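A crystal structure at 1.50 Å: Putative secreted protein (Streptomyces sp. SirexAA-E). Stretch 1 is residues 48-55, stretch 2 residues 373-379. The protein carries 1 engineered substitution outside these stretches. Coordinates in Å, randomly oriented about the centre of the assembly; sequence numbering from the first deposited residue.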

ATOM      1  N   ASN A  48      -2.767 -15.170  12.490  1.00 15.44           N
ATOM      2  CA  ASN A  48      -1.509 -15.655  11.911  1.00 15.41           C
ATOM      3  C   ASN A  48      -0.682 -14.506  11.335  1.00 14.33           C
ATOM      4  O   ASN A  48      -0.436 -14.448  10.131  1.00 15.48           O
ATOM      5  CB  ASN A  48      -1.815 -16.701  10.832  1.00 15.57           C
ATOM      6  CG  ASN A  48      -0.627 -17.585  10.508  1.00 17.95           C
ATOM      7  OD1 ASN A  48       0.452 -17.450  11.093  1.00 19.28           O
ATOM      8  ND2 ASN A  48      -0.826 -18.511   9.578  1.00 17.91           N
ATOM      9  N   GLN A  49      -0.249 -13.596  12.204  1.00 14.25           N
ATOM     10  CA  GLN A  49       0.323 -12.330  11.750  1.00 13.45           C
ATOM     11  C   GLN A  49       1.639 -12.513  10.987  1.00 13.65           C
ATOM     12  O   GLN A  49       1.918 -11.771  10.033  1.00 14.13           O
ATOM     13  CB  GLN A  49       0.530 -11.365  12.930  1.00 13.70           C
ATOM     14  CG  GLN A  49       1.127 -10.034  12.475  1.00 13.63           C
ATOM     15  CD  GLN A  49       1.121  -8.930  13.520  1.00 15.48           C
ATOM     16  OE1 GLN A  49       1.489  -7.796  13.220  1.00 16.36           O
ATOM     17  NE2 GLN A  49       0.721  -9.251  14.744  1.00 17.24           N
ATOM     18  N   PHE A  50       2.440 -13.498  11.384  1.00 14.15           N
ATOM     19  CA  PHE A  50       3.761 -13.659  10.775  1.00 13.87           C
ATOM     20  C   PHE A  50       4.024 -15.044  10.177  1.00 14.60           C
ATOM     21  O   PHE A  50       5.169 -15.381   9.877  1.00 17.14           O
ATOM     22  CB  PHE A  50       4.849 -13.330  11.805  1.00 13.38           C
ATOM     23  CG  PHE A  50       4.832 -11.899  12.266  1.00 12.13           C
ATOM     24  CD1 PHE A  50       5.175 -10.870  11.390  1.00 13.49           C
ATOM     25  CD2 PHE A  50       4.480 -11.574  13.573  1.00 13.26           C
ATOM     26  CE1 PHE A  50       5.168  -9.549  11.807  1.00 13.57           C
ATOM     27  CE2 PHE A  50       4.468 -10.247  13.997  1.00 14.61           C
ATOM     28  CZ  PHE A  50       4.814  -9.236  13.117  1.00 14.64           C
ATOM     29  N   GLY A  51       2.973 -15.833   9.981  1.00 14.86           N
ATOM     30  CA  GLY A  51       3.135 -17.161   9.424  1.00 14.83           C
ATOM     31  C   GLY A  51       3.440 -17.125   7.939  1.00 14.16           C
ATOM     32  O   GLY A  51       3.392 -16.065   7.310  1.00 14.76           O
ATOM     33  N   THR A  52       3.735 -18.292   7.372  1.00 14.69           N
ATOM     34  CA  THR A  52       4.100 -18.383   5.964  1.00 14.97           C
ATOM     35  C   THR A  52       2.958 -18.876   5.075  1.00 13.71           C
ATOM     36  O   THR A  52       3.112 -18.950   3.854  1.00 16.52           O
ATOM     37  CB  THR A  52       5.322 -19.299   5.766  1.00 18.27           C
ATOM     38  OG1 THR A  52       5.087 -20.564   6.400  1.00 20.52           O
ATOM     39  CG2 THR A  52       6.579 -18.657   6.367  1.00 19.88           C
ATOM     40  N   ASP A  53       1.805 -19.181   5.662  1.00 15.42           N
ATOM     41  CA  ASP A  53       0.672 -19.597   4.845  1.00 14.56           C
ATOM     42  C   ASP A  53       0.100 -18.394   4.083  1.00 13.80           C
ATOM     43  O   ASP A  53       0.165 -17.255   4.553  1.00 14.46           O
ATOM     44  CB  ASP A  53      -0.402 -20.277   5.702  1.00 17.20           C
ATOM     45  CG  ASP A  53      -0.018 -21.709   6.099  1.00 22.80           C
ATOM     46  OD1 ASP A  53       0.911 -22.287   5.494  1.00 26.10           O
ATOM     47  OD2 ASP A  53      -0.662 -22.271   7.001  1.00 27.75           O
ATOM     48  N   ARG A  54      -0.432 -18.663   2.889  1.00 13.32           N
ATOM     49  CA  ARG A  54      -0.931 -17.641   1.964  1.00 12.23           C
ATOM     50  C   ARG A  54      -2.159 -18.164   1.232  1.00 13.41           C
ATOM     51  O   ARG A  54      -2.153 -19.309   0.782  1.00 15.23           O
ATOM     52  CB  ARG A  54       0.140 -17.264   0.930  1.00 13.53           C
ATOM     53  CG  ARG A  54       1.431 -16.688   1.496  1.00 12.77           C
ATOM     54  CD  ARG A  54       1.180 -15.311   2.076  1.00 12.29           C
ATOM     55  NE  ARG A  54       2.414 -14.607   2.430  1.00 13.08           N
ATOM     56  CZ  ARG A  54       3.035 -14.702   3.605  1.00 13.04           C
ATOM     57  NH1 ARG A  54       2.564 -15.505   4.553  1.00 12.33           N
ATOM     58  NH2 ARG A  54       4.143 -14.005   3.829  1.00 14.50           N
ATOM     59  N   TYR A  55      -3.184 -17.327   1.065  1.00 12.12           N
ATOM     60  CA  TYR A  55      -4.421 -17.765   0.413  1.00 13.51           C
ATOM     61  C   TYR A  55      -5.014 -16.708  -0.489  1.00 12.09           C
ATOM     62  O   TYR A  55      -5.104 -15.536  -0.094  1.00 12.13           O
ATOM     63  CB  TYR A  55      -5.490 -18.141   1.445  1.00 14.93           C
ATOM     64  CG  TYR A  55      -5.123 -19.268   2.363  1.00 16.86           C
ATOM     65  CD1 TYR A  55      -4.471 -19.021   3.565  1.00 17.08           C
ATOM     66  CD2 TYR A  55      -5.447 -20.577   2.045  1.00 19.67           C
ATOM     67  CE1 TYR A  55      -4.140 -20.044   4.413  1.00 19.82           C
ATOM     68  CE2 TYR A  55      -5.122 -21.612   2.893  1.00 22.32           C
ATOM     69  CZ  TYR A  55      -4.470 -21.338   4.075  1.00 23.53           C
ATOM     70  OH  TYR A  55      -4.143 -22.367   4.927  1.00 28.55           O
ATOM     71  N   VAL A 373       6.650  -3.713   1.719  1.00 10.65           N
ATOM     72  CA  VAL A 373       7.975  -4.141   2.128  1.00 11.14           C
ATOM     73  C   VAL A 373       7.991  -4.292   3.637  1.00 10.31           C
ATOM     74  O   VAL A 373       7.426  -3.462   4.352  1.00 11.07           O
ATOM     75  CB  VAL A 373       9.064  -3.147   1.672  1.00 11.77           C
ATOM     76  CG1 VAL A 373      10.446  -3.613   2.145  1.00 14.28           C
ATOM     77  CG2 VAL A 373       9.032  -3.003   0.151  1.00 13.04           C
ATOM     78  N   ARG A 374       8.593  -5.381   4.113  1.00 11.10           N
ATOM     79  CA  ARG A 374       8.725  -5.635   5.542  1.00 11.43           C
ATOM     80  C   ARG A 374      10.179  -5.914   5.884  1.00 11.17           C
ATOM     81  O   ARG A 374      10.841  -6.696   5.180  1.00 12.20           O
ATOM     82  CB  ARG A 374       7.858  -6.821   5.976  1.00 11.33           C
ATOM     83  CG  ARG A 374       8.128  -7.264   7.409  1.00 11.96           C
ATOM     84  CD  ARG A 374       7.100  -8.282   7.879  1.00 12.03           C
ATOM     85  NE  ARG A 374       7.266  -9.581   7.230  1.00 11.28           N
ATOM     86  CZ  ARG A 374       6.301 -10.496   7.145  1.00 12.18           C
ATOM     87  NH1 ARG A 374       5.101 -10.242   7.661  1.00 13.07           N
ATOM     88  NH2 ARG A 374       6.532 -11.666   6.557  1.00 14.54           N
ATOM     89  N   ILE A 375      10.675  -5.270   6.943  1.00 11.43           N
ATOM     90  CA  ILE A 375      12.018  -5.551   7.444  1.00 10.82           C
ATOM     91  C   ILE A 375      11.928  -6.005   8.904  1.00  9.50           C
ATOM     92  O   ILE A 375      11.700  -5.195   9.808  1.00 12.19           O
ATOM     93  CB  ILE A 375      12.968  -4.330   7.323  1.00 13.14           C
ATOM     94  CG1 ILE A 375      12.936  -3.749   5.900  1.00 12.09           C
ATOM     95  CG2 ILE A 375      14.393  -4.727   7.742  1.00 13.29           C
ATOM     96  CD1 ILE A 375      11.947  -2.602   5.721  1.00 14.60           C
ATOM     97  N   GLY A 376      12.081  -7.311   9.125  1.00 11.41           N
ATOM     98  CA  GLY A 376      11.913  -7.886  10.453  1.00 12.91           C
ATOM     99  C   GLY A 376      10.476  -8.251  10.793  1.00 13.92           C
ATOM    100  O   GLY A 376       9.557  -8.021  10.002  1.00 13.74           O
ATOM    101  N   GLY A 377      10.272  -8.826  11.975  1.00 13.51           N
ATOM    102  CA  GLY A 377       8.931  -9.141  12.445  1.00 14.12           C
ATOM    103  C   GLY A 377       8.596 -10.620  12.390  1.00 15.30           C
ATOM    104  O   GLY A 377       7.982 -11.161  13.314  1.00 15.86           O
ATOM    105  N   ALA A 378       8.980 -11.268  11.293  1.00 15.49           N
ATOM    106  CA  ALA A 378       8.828 -12.710  11.159  1.00 16.75           C
ATOM    107  C   ALA A 378      10.197 -13.366  11.267  1.00 18.97           C
ATOM    108  O   ALA A 378      10.468 -14.387  10.623  1.00 22.17           O
ATOM    109  CB  ALA A 378       8.162 -13.060   9.831  1.00 18.72           C
ATOM    110  N   GLY A 379      11.053 -12.763  12.087  1.00 16.55           N
ATOM    111  CA  GLY A 379      12.456 -13.136  12.175  1.00 17.13           C
ATOM    112  C   GLY A 379      13.300 -11.934  11.789  1.00 14.88           C
ATOM    113  O   GLY A 379      12.791 -10.982  11.199  1.00 14.09           O
TER
HETATM  114  O   HOH W   1       5.339 -14.236   6.403  1.00 16.93           O

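What brings two segments more than 300 residues apart in one chain into contact? Chiefly a single aromatic side chain. Residues 48-55 run without regular structure until Tyr55, which lies in a strand, while residues 373-375 are the end of a strand that gives way to a glycine-rich loop. The backbones come nearest at Phe50 and Ala378, whose CA atoms are 5.2 Å apart. No direct hydrogen bond links the two stretches, so this is not sheet pairing; the contact is modest, burying 218 Å² over both sides, and rests on packing and on one bridging water.

How does Phe50 fit against the loop? Its CA-to-CB bond points toward the second stretch, and with chi1 in the m well the ring comes to rest beside the backbone of Gly377 and the end of Arg374, making Phe50 the residue most covered by this contact. The carbonyl of Gly377 lies over one face of the ring, with its O 3.4 Å from Phe50 CG, so a polar backbone atom sits in van der Waals contact with the aromatic surface. Such closeness depends on Gly377 having no side chain: an ideal CB there would fall 3.0 Å from Phe50 CE1, a clash. The backbone angles of Gly377, with phi at 106° and psi at -43°, call for glycine in their own right, since a CB would also be jammed against the carbonyl O of Gly376. Next along the loop, Ala378 adds a small apolar contact, its CB 3.9 Å from Phe50 CB.

What does Arg374 contribute, near the end of its strand? Its CA-to-CB bond points toward the first stretch, and the side chain runs extended through chi1 and chi2 before turning at chi3; it is the most covered residue of its own stretch. Its NH1 approaches the edge of the Phe50 ring, near the ring plane, 3.8 Å from Phe50 CD1. That position places the guanidinium beside the ring rather than stacked on it. All three of its guanidinium nitrogens make hydrogen bonds, NH2 to the bridging water among them, and the others elsewhere in the structure.

How can two arginines lie so close together? Arg54 NH2 and Arg374 NH2 are 4.3 Å apart, a pairing of like charges that is unfavourable by itself. Water 1 helps to make it tolerable: it accepts a hydrogen bond from Arg54 NH2 and another from Arg374 NH2, each at 2.8 Å, and donates one to Gly51 O, also at 2.8 Å. Its oxygen thus offers both cations a shared electron-rich partner, and its donated bond ties the group to the backbone of the first stretch. Arg54 is further held within its own stretch, where its NH1 donates to Gly51 O at 2.9 Å and to Asp53 O at 3.0 Å. Gly51 O therefore receives both the arginine and the water, anchoring the bridge that joins the stretches.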